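Local coordinates for protein acyl-coenzyme A oxidase acox-1.1 (Caenorhabditis elegans, PDB 5K3H) that catalyses the first step of peroxisomal beta-oxidation, using FAD and O2 to desaturate acyl-CoA substrates to (2E)-enoyl-CoA with release of hydrogen peroxide, at residues Y469-S474 / Q496-K500; Y491-F495 / V571-L575. All coordinates share one frame; numbering follows the deposited sequence.

Contact 1 (Y469-S474 / Q496-K500); sequences YLGARS and QHIAK
Tyr469 and Leu470, in a short 3-10 turn, set their backbone against one flank of helix 489-515, with the CA atoms of Leu470 and Lys500 5.3 Å apart, and the chain then runs on as an extended loop to Ser474 beside His497. This is loop-on-helix packing at the edge of the helical C-terminal part of the acyl-CoA oxidase fold. The Tyr469 ring lies edge-on to the helix backbone, its CD2 3.6 Å from Gln496 O, while its hydroxyl passes Ala499 CB and bonds His538 of helix 520-553. Leu470 CD2 rests against CA and CB of Lys500. With CG anti to the backbone N (chi1 172°) and a bend at chi3, the Lys500 chain runs past Leu470 O and brings NZ into the loop. There Lys500 NZ donates to Ala472 O (2.9 Å), to Ser474 OG (2.7 Å) and to a water that also accepts from Ser474 N. A methionine in place of Lys500 would probably leave Ala472 O and Ser474 OG without the amine that ties the loop to the helix. His497 stacks on Phe587 and its NE2 is hydrogen-bonded to Asp585; His497 ND1 is hydrogen-bonded in the ring plane to Ser474 OG, 2.8 Å away.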
ATOM      1  N   TYR B 469      19.353 -26.540  12.504  1.00 24.36           N
ATOM      2  CA  TYR B 469      19.662 -25.526  13.500  1.00 23.33           C
ATOM      3  C   TYR B 469      18.701 -25.599  14.679  1.00 23.97           C
ATOM      4  O   TYR B 469      18.994 -25.034  15.740  1.00 23.87           O
ATOM      5  CB  TYR B 469      19.634 -24.136  12.854  1.00 22.51           C
ATOM      6  CG  TYR B 469      18.252 -23.563  12.619  1.00 21.60           C
ATOM      7  CD1 TYR B 469      17.506 -23.931  11.515  1.00 21.48           C
ATOM      8  CD2 TYR B 469      17.709 -22.624  13.500  1.00 20.91           C
ATOM      9  CE1 TYR B 469      16.238 -23.405  11.307  1.00 21.46           C
ATOM     10  CE2 TYR B 469      16.451 -22.092  13.299  1.00 21.17           C
ATOM     11  CZ  TYR B 469      15.719 -22.486  12.205  1.00 21.10           C
ATOM     12  OH  TYR B 469      14.467 -21.959  11.980  1.00 20.85           O
ATOM     13  N   LEU B 470      17.524 -26.220  14.490  1.00 23.77           N
ATOM     14  CA  LEU B 470      16.580 -26.354  15.592  1.00 24.50           C
ATOM     15  C   LEU B 470      17.104 -27.309  16.658  1.00 24.49           C
ATOM     16  O   LEU B 470      16.703 -27.210  17.828  1.00 24.36           O
ATOM     17  CB  LEU B 470      15.203 -26.808  15.092  1.00 25.03           C
ATOM     18  CG  LEU B 470      14.379 -25.775  14.321  1.00 26.08           C
ATOM     19  CD1 LEU B 470      13.018 -26.355  13.993  1.00 25.52           C
ATOM     20  CD2 LEU B 470      14.268 -24.454  15.117  1.00 26.03           C
ATOM     21  N   GLY B 471      17.967 -28.251  16.280  1.00 24.94           N
ATOM     22  CA  GLY B 471      18.558 -29.160  17.236  1.00 25.90           C
ATOM     23  C   GLY B 471      19.931 -28.772  17.759  1.00 26.36           C
ATOM     24  O   GLY B 471      20.495 -29.505  18.576  1.00 26.86           O
ATOM     25  N   ALA B 472      20.487 -27.644  17.318  1.00 23.73           N
ATOM     26  CA  ALA B 472      21.817 -27.210  17.712  1.00 24.05           C
ATOM     27  C   ALA B 472      21.793 -26.431  19.023  1.00 25.63           C
ATOM     28  O   ALA B 472      20.771 -25.873  19.423  1.00 26.18           O
ATOM     29  CB  ALA B 472      22.450 -26.362  16.607  1.00 24.09           C
ATOM     30  N   ARG B 473      22.961 -26.361  19.665  1.00 22.11           N
ATOM     31  CA  ARG B 473      23.102 -25.742  20.978  1.00 23.63           C
ATOM     32  C   ARG B 473      23.528 -24.292  20.845  1.00 23.56           C
ATOM     33  O   ARG B 473      24.394 -23.949  20.039  1.00 24.25           O
ATOM     34  CB  ARG B 473      24.130 -26.483  21.828  1.00 25.09           C
ATOM     35  CG  ARG B 473      23.883 -27.964  22.006  1.00 27.08           C
ATOM     36  CD  ARG B 473      24.914 -28.507  22.989  1.00 29.06           C
ATOM     37  NE  ARG B 473      25.671 -29.628  22.457  1.00 31.34           N
ATOM     38  CZ  ARG B 473      25.198 -30.869  22.412  1.00 31.36           C
ATOM     39  NH1 ARG B 473      25.953 -31.846  21.922  1.00 32.13           N
ATOM     40  NH2 ARG B 473      23.969 -31.132  22.857  1.00 32.24           N
ATOM     41  N   SER B 474      22.928 -23.439  21.646  1.00 25.76           N
ATOM     42  CA  SER B 474      23.256 -22.034  21.563  1.00 25.18           C
ATOM     43  C   SER B 474      24.372 -21.706  22.538  1.00 25.25           C
ATOM     44  O   SER B 474      24.487 -22.319  23.601  1.00 22.69           O
ATOM     45  CB  SER B 474      22.030 -21.180  21.865  1.00 25.52           C
ATOM     46  OG  SER B 474      21.173 -21.141  20.748  1.00 28.01           O
ATOM     47  N   GLN B 496      19.785 -17.626  13.867  1.00 20.78           N
ATOM     48  CA  GLN B 496      19.450 -19.017  14.144  1.00 20.66           C
ATOM     49  C   GLN B 496      18.911 -19.164  15.560  1.00 20.14           C
ATOM     50  O   GLN B 496      17.897 -19.837  15.784  1.00 20.85           O
ATOM     51  CB  GLN B 496      20.679 -19.903  13.910  1.00 20.71           C
ATOM     52  CG  GLN B 496      20.952 -20.141  12.442  1.00 21.03           C
ATOM     53  CD  GLN B 496      22.231 -20.943  12.158  1.00 21.57           C
ATOM     54  OE1 GLN B 496      23.099 -21.070  13.015  1.00 22.93           O
ATOM     55  NE2 GLN B 496      22.361 -21.445  10.924  1.00 21.60           N
ATOM     56  N   HIS B 497      19.537 -18.481  16.518  1.00 21.09           N
ATOM     57  CA  HIS B 497      19.084 -18.551  17.901  1.00 20.79           C
ATOM     58  C   HIS B 497      17.656 -18.034  18.055  1.00 21.58           C
ATOM     59  O   HIS B 497      16.816 -18.704  18.668  1.00 22.37           O
ATOM     60  CB  HIS B 497      20.032 -17.777  18.815  1.00 20.46           C
ATOM     61  CG  HIS B 497      19.568 -17.736  20.234  1.00 20.35           C
ATOM     62  ND1 HIS B 497      19.789 -18.769  21.125  1.00 20.43           N
ATOM     63  CD2 HIS B 497      18.823 -16.819  20.898  1.00 19.74           C
ATOM     64  CE1 HIS B 497      19.238 -18.467  22.286  1.00 20.62           C
ATOM     65  NE2 HIS B 497      18.644 -17.293  22.174  1.00 20.38           N
ATOM     66  N   ILE B 498      17.348 -16.841  17.528  1.00 21.54           N
ATOM     67  CA  ILE B 498      16.018 -16.301  17.804  1.00 21.98           C
ATOM     68  C   ILE B 498      14.951 -17.107  17.065  1.00 21.04           C
ATOM     69  O   ILE B 498      13.869 -17.337  17.613  1.00 20.89           O
ATOM     70  CB  ILE B 498      15.911 -14.783  17.517  1.00 23.37           C
ATOM     71  CG1 ILE B 498      15.775 -14.476  16.046  1.00 24.98           C
ATOM     72  CG2 ILE B 498      17.081 -13.971  18.102  1.00 23.51           C
ATOM     73  CD1 ILE B 498      16.025 -13.000  15.772  1.00 26.34           C
ATOM     74  N   ALA B 499      15.242 -17.595  15.845  1.00 19.31           N
ATOM     75  CA  ALA B 499      14.266 -18.423  15.137  1.00 19.30           C
ATOM     76  C   ALA B 499      14.008 -19.743  15.868  1.00 19.51           C
ATOM     77  O   ALA B 499      12.855 -20.186  15.972  1.00 18.59           O
ATOM     78  CB  ALA B 499      14.721 -18.681  13.699  1.00 19.08           C
ATOM     79  N   LYS B 500      15.061 -20.401  16.364  1.00 19.46           N
ATOM     80  CA  LYS B 500      14.856 -21.587  17.193  1.00 20.93           C
ATOM     81  C   LYS B 500      14.069 -21.250  18.458  1.00 21.85           C
ATOM     82  O   LYS B 500      13.110 -21.950  18.815  1.00 20.70           O
ATOM     83  CB  LYS B 500      16.191 -22.220  17.572  1.00 21.76           C
ATOM     84  CG  LYS B 500      16.055 -23.363  18.596  1.00 21.87           C
ATOM     85  CD  LYS B 500      17.416 -23.921  19.000  1.00 22.13           C
ATOM     86  CE  LYS B 500      18.212 -22.859  19.783  1.00 22.72           C
ATOM     87  NZ  LYS B 500      19.612 -23.272  20.095  1.00 23.30           N
TER
HETATM   88  O   HOH W   1      20.542 -24.348  22.731  1.00 24.37           O

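Contact 2 (Y491-F495 / V571-L575); sequences YIKTF and VNYEL
Tyr491 reaches from helix 489-515 across to Val571, Asn572 and Leu575 on helix 557-577, a buried helix-helix packing within the helical C-terminal part of the acyl-CoA oxidase fold. The two short segments run nearly parallel, at 24°, with their axes 11.0 Å apart, and side chains fill the space between. One turn on from Tyr491, Phe495 points the edge of its ring at the opposite backbone, CZ 3.6 Å from both Val571 O and Leu575 N, while Leu575 CB lies against the same carbon. Ile480 and helix 590-616 also border Tyr491 and Leu575. Tyr491 CB starts 4.0 Å from Val571 CB. CG stands beside the backbone N (chi1 -73°), which sends the ring toward the other helix. Val571 CG2 sits over one face of the Tyr491 ring in a CH-pi contact, 4.0 Å from its centroid and displaced toward the rim. Tyr491 CD2 meets Leu575 CD2 at 3.8 Å, and CE2 and CZ pass close to Asn572 OD1. Asn572 ND2 is bonded to His568 O in its own helix. At the tip, with the amide plane turned 80° from the ring, Tyr491 OH donates to Asn572 OD1 at 2.7 Å from somewhat out of the carbonyl plane.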
ATOM      1  N   TYR B 491      26.176 -12.896  13.090  1.00 22.17           N
ATOM      2  CA  TYR B 491      24.793 -12.509  12.786  1.00 22.14           C
ATOM      3  C   TYR B 491      23.950 -13.722  12.404  1.00 21.78           C
ATOM      4  O   TYR B 491      22.787 -13.833  12.802  1.00 21.54           O
ATOM      5  CB  TYR B 491      24.759 -11.471  11.656  1.00 22.14           C
ATOM      6  CG  TYR B 491      25.221 -10.096  12.057  1.00 21.77           C
ATOM      7  CD1 TYR B 491      26.569  -9.770  12.038  1.00 22.27           C
ATOM      8  CD2 TYR B 491      24.312  -9.125  12.460  1.00 21.54           C
ATOM      9  CE1 TYR B 491      27.018  -8.496  12.433  1.00 21.80           C
ATOM     10  CE2 TYR B 491      24.734  -7.848  12.850  1.00 21.77           C
ATOM     11  CZ  TYR B 491      26.096  -7.529  12.832  1.00 21.97           C
ATOM     12  OH  TYR B 491      26.527  -6.263  13.204  1.00 22.09           O
ATOM     13  N   ILE B 492      24.495 -14.606  11.575  1.00 22.05           N
ATOM     14  CA  ILE B 492      23.764 -15.811  11.197  1.00 22.51           C
ATOM     15  C   ILE B 492      23.444 -16.642  12.438  1.00 22.93           C
ATOM     16  O   ILE B 492      22.296 -17.056  12.651  1.00 22.13           O
ATOM     17  CB  ILE B 492      24.555 -16.598  10.137  1.00 22.61           C
ATOM     18  CG1 ILE B 492      24.592 -15.787   8.828  1.00 23.15           C
ATOM     19  CG2 ILE B 492      23.897 -17.917   9.857  1.00 22.52           C
ATOM     20  CD1 ILE B 492      25.363 -16.431   7.680  1.00 23.11           C
ATOM     21  N   LYS B 493      24.434 -16.840  13.316  1.00 21.77           N
ATOM     22  CA  LYS B 493      24.171 -17.602  14.541  1.00 22.78           C
ATOM     23  C   LYS B 493      23.144 -16.922  15.433  1.00 21.25           C
ATOM     24  O   LYS B 493      22.416 -17.602  16.161  1.00 20.26           O
ATOM     25  CB  LYS B 493      25.456 -17.837  15.341  1.00 25.26           C
ATOM     26  CG  LYS B 493      26.424 -18.779  14.672  1.00 27.81           C
ATOM     27  CD  LYS B 493      27.429 -19.281  15.685  1.00 31.48           C
ATOM     28  CE  LYS B 493      28.198 -18.131  16.322  1.00 34.43           C
ATOM     29  NZ  LYS B 493      28.699 -18.450  17.705  1.00 36.52           N
ATOM     30  N   THR B 494      23.084 -15.589  15.407  1.00 21.54           N
ATOM     31  CA  THR B 494      22.101 -14.860  16.208  1.00 20.99           C
ATOM     32  C   THR B 494      20.690 -15.023  15.635  1.00 21.09           C
ATOM     33  O   THR B 494      19.735 -15.230  16.393  1.00 19.84           O
ATOM     34  CB  THR B 494      22.524 -13.392  16.299  1.00 20.48           C
ATOM     35  OG1 THR B 494      23.808 -13.329  16.925  1.00 20.11           O
ATOM     36  CG2 THR B 494      21.553 -12.559  17.111  1.00 20.50           C
ATOM     37  N   PHE B 495      20.540 -14.952  14.303  1.00 19.98           N
ATOM     38  CA  PHE B 495      19.243 -15.249  13.680  1.00 20.10           C
ATOM     39  C   PHE B 495      18.828 -16.702  13.916  1.00 20.33           C
ATOM     40  O   PHE B 495      17.642 -17.001  14.106  1.00 20.39           O
ATOM     41  CB  PHE B 495      19.284 -14.979  12.171  1.00 20.41           C
ATOM     42  CG  PHE B 495      19.339 -13.524  11.803  1.00 21.04           C
ATOM     43  CD1 PHE B 495      18.293 -12.683  12.116  1.00 21.30           C
ATOM     44  CD2 PHE B 495      20.420 -13.014  11.120  1.00 21.06           C
ATOM     45  CE1 PHE B 495      18.318 -11.374  11.774  1.00 21.71           C
ATOM     46  CE2 PHE B 495      20.472 -11.677  10.774  1.00 20.99           C
ATOM     47  CZ  PHE B 495      19.420 -10.856  11.093  1.00 21.64           C
ATOM     48  N   VAL B 571      22.041  -7.593   7.223  1.00 17.30           N
ATOM     49  CA  VAL B 571      21.965  -8.310   8.495  1.00 18.29           C
ATOM     50  C   VAL B 571      21.755  -7.341   9.659  1.00 18.33           C
ATOM     51  O   VAL B 571      21.026  -7.654  10.605  1.00 18.38           O
ATOM     52  CB  VAL B 571      23.207  -9.203   8.699  1.00 18.72           C
ATOM     53  CG1 VAL B 571      23.248 -10.312   7.660  1.00 18.62           C
ATOM     54  CG2 VAL B 571      24.497  -8.366   8.640  1.00 19.55           C
ATOM     55  N   ASN B 572      22.304  -6.124   9.582  1.00 18.58           N
ATOM     56  CA  ASN B 572      22.070  -5.163  10.664  1.00 18.26           C
ATOM     57  C   ASN B 572      20.657  -4.589  10.637  1.00 18.18           C
ATOM     58  O   ASN B 572      20.042  -4.408  11.695  1.00 17.83           O
ATOM     59  CB  ASN B 572      23.100  -4.039  10.623  1.00 17.83           C
ATOM     60  CG  ASN B 572      24.420  -4.470  11.192  1.00 17.76           C
ATOM     61  OD1 ASN B 572      24.548  -4.635  12.411  1.00 17.67           O
ATOM     62  ND2 ASN B 572      25.431  -4.619  10.331  1.00 17.83           N
ATOM     63  N   TYR B 573      20.137  -4.263   9.447  1.00 18.23           N
ATOM     64  CA  TYR B 573      18.762  -3.782   9.356  1.00 18.53           C
ATOM     65  C   TYR B 573      17.772  -4.853   9.798  1.00 19.23           C
ATOM     66  O   TYR B 573      16.852  -4.587  10.581  1.00 19.28           O
ATOM     67  CB  TYR B 573      18.466  -3.350   7.931  1.00 18.25           C
ATOM     68  CG  TYR B 573      17.114  -2.720   7.771  1.00 17.54           C
ATOM     69  CD1 TYR B 573      16.937  -1.356   7.998  1.00 17.22           C
ATOM     70  CD2 TYR B 573      16.008  -3.476   7.421  1.00 17.25           C
ATOM     71  CE1 TYR B 573      15.704  -0.762   7.852  1.00 17.28           C
ATOM     72  CE2 TYR B 573      14.769  -2.882   7.276  1.00 17.01           C
ATOM     73  CZ  TYR B 573      14.633  -1.527   7.489  1.00 16.92           C
ATOM     74  OH  TYR B 573      13.412  -0.925   7.348  1.00 17.38           O
ATOM     75  N   GLU B 574      17.933  -6.076   9.283  1.00 18.48           N
ATOM     76  CA  GLU B 574      17.010  -7.145   9.629  1.00 19.33           C
ATOM     77  C   GLU B 574      17.121  -7.512  11.104  1.00 18.76           C
ATOM     78  O   GLU B 574      16.113  -7.825  11.745  1.00 19.66           O
ATOM     79  CB  GLU B 574      17.266  -8.359   8.736  1.00 20.92           C
ATOM     80  CG  GLU B 574      17.081  -8.091   7.233  1.00 22.30           C
ATOM     81  CD  GLU B 574      15.652  -7.671   6.869  1.00 25.29           C
ATOM     82  OE1 GLU B 574      14.698  -8.269   7.429  1.00 28.52           O
ATOM     83  OE2 GLU B 574      15.472  -6.754   6.015  1.00 24.20           O
ATOM     84  N   LEU B 575      18.332  -7.485  11.670  1.00 21.65           N
ATOM     85  CA  LEU B 575      18.464  -7.792  13.096  1.00 21.34           C
ATOM     86  C   LEU B 575      17.828  -6.710  13.963  1.00 22.16           C
ATOM     87  O   LEU B 575      17.136  -7.023  14.940  1.00 20.92           O
ATOM     88  CB  LEU B 575      19.929  -7.998  13.484  1.00 20.67           C
ATOM     89  CG  LEU B 575      20.213  -8.336  14.965  1.00 20.59           C
ATOM     90  CD1 LEU B 575      19.399  -9.563  15.477  1.00 19.76           C
ATOM     91  CD2 LEU B 575      21.739  -8.516  15.201  1.00 20.39           C
TER

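In the fold
Helix 489-515 serves both contacts, with 491-495 running directly into 496-500 and the two centres about 13 Å apart. Contact 2 is core: every touching residue is buried, and aromatic and aliphatic groups join two helices with one side-chain hydrogen bond. Contact 1 is partly buried nearer the surface, where the helix meets a loop, and its polar links centre on one lysine amine and a serine hydroxyl. Helix 520-553 unites them, its Leu541 touching Tyr469 and Gln496 in one and Phe495 in the other. The side chain of Tyr581, which belongs to an ATP site shared between the dimer's subunits, lies about 8 Å from those of both His497 and Leu575.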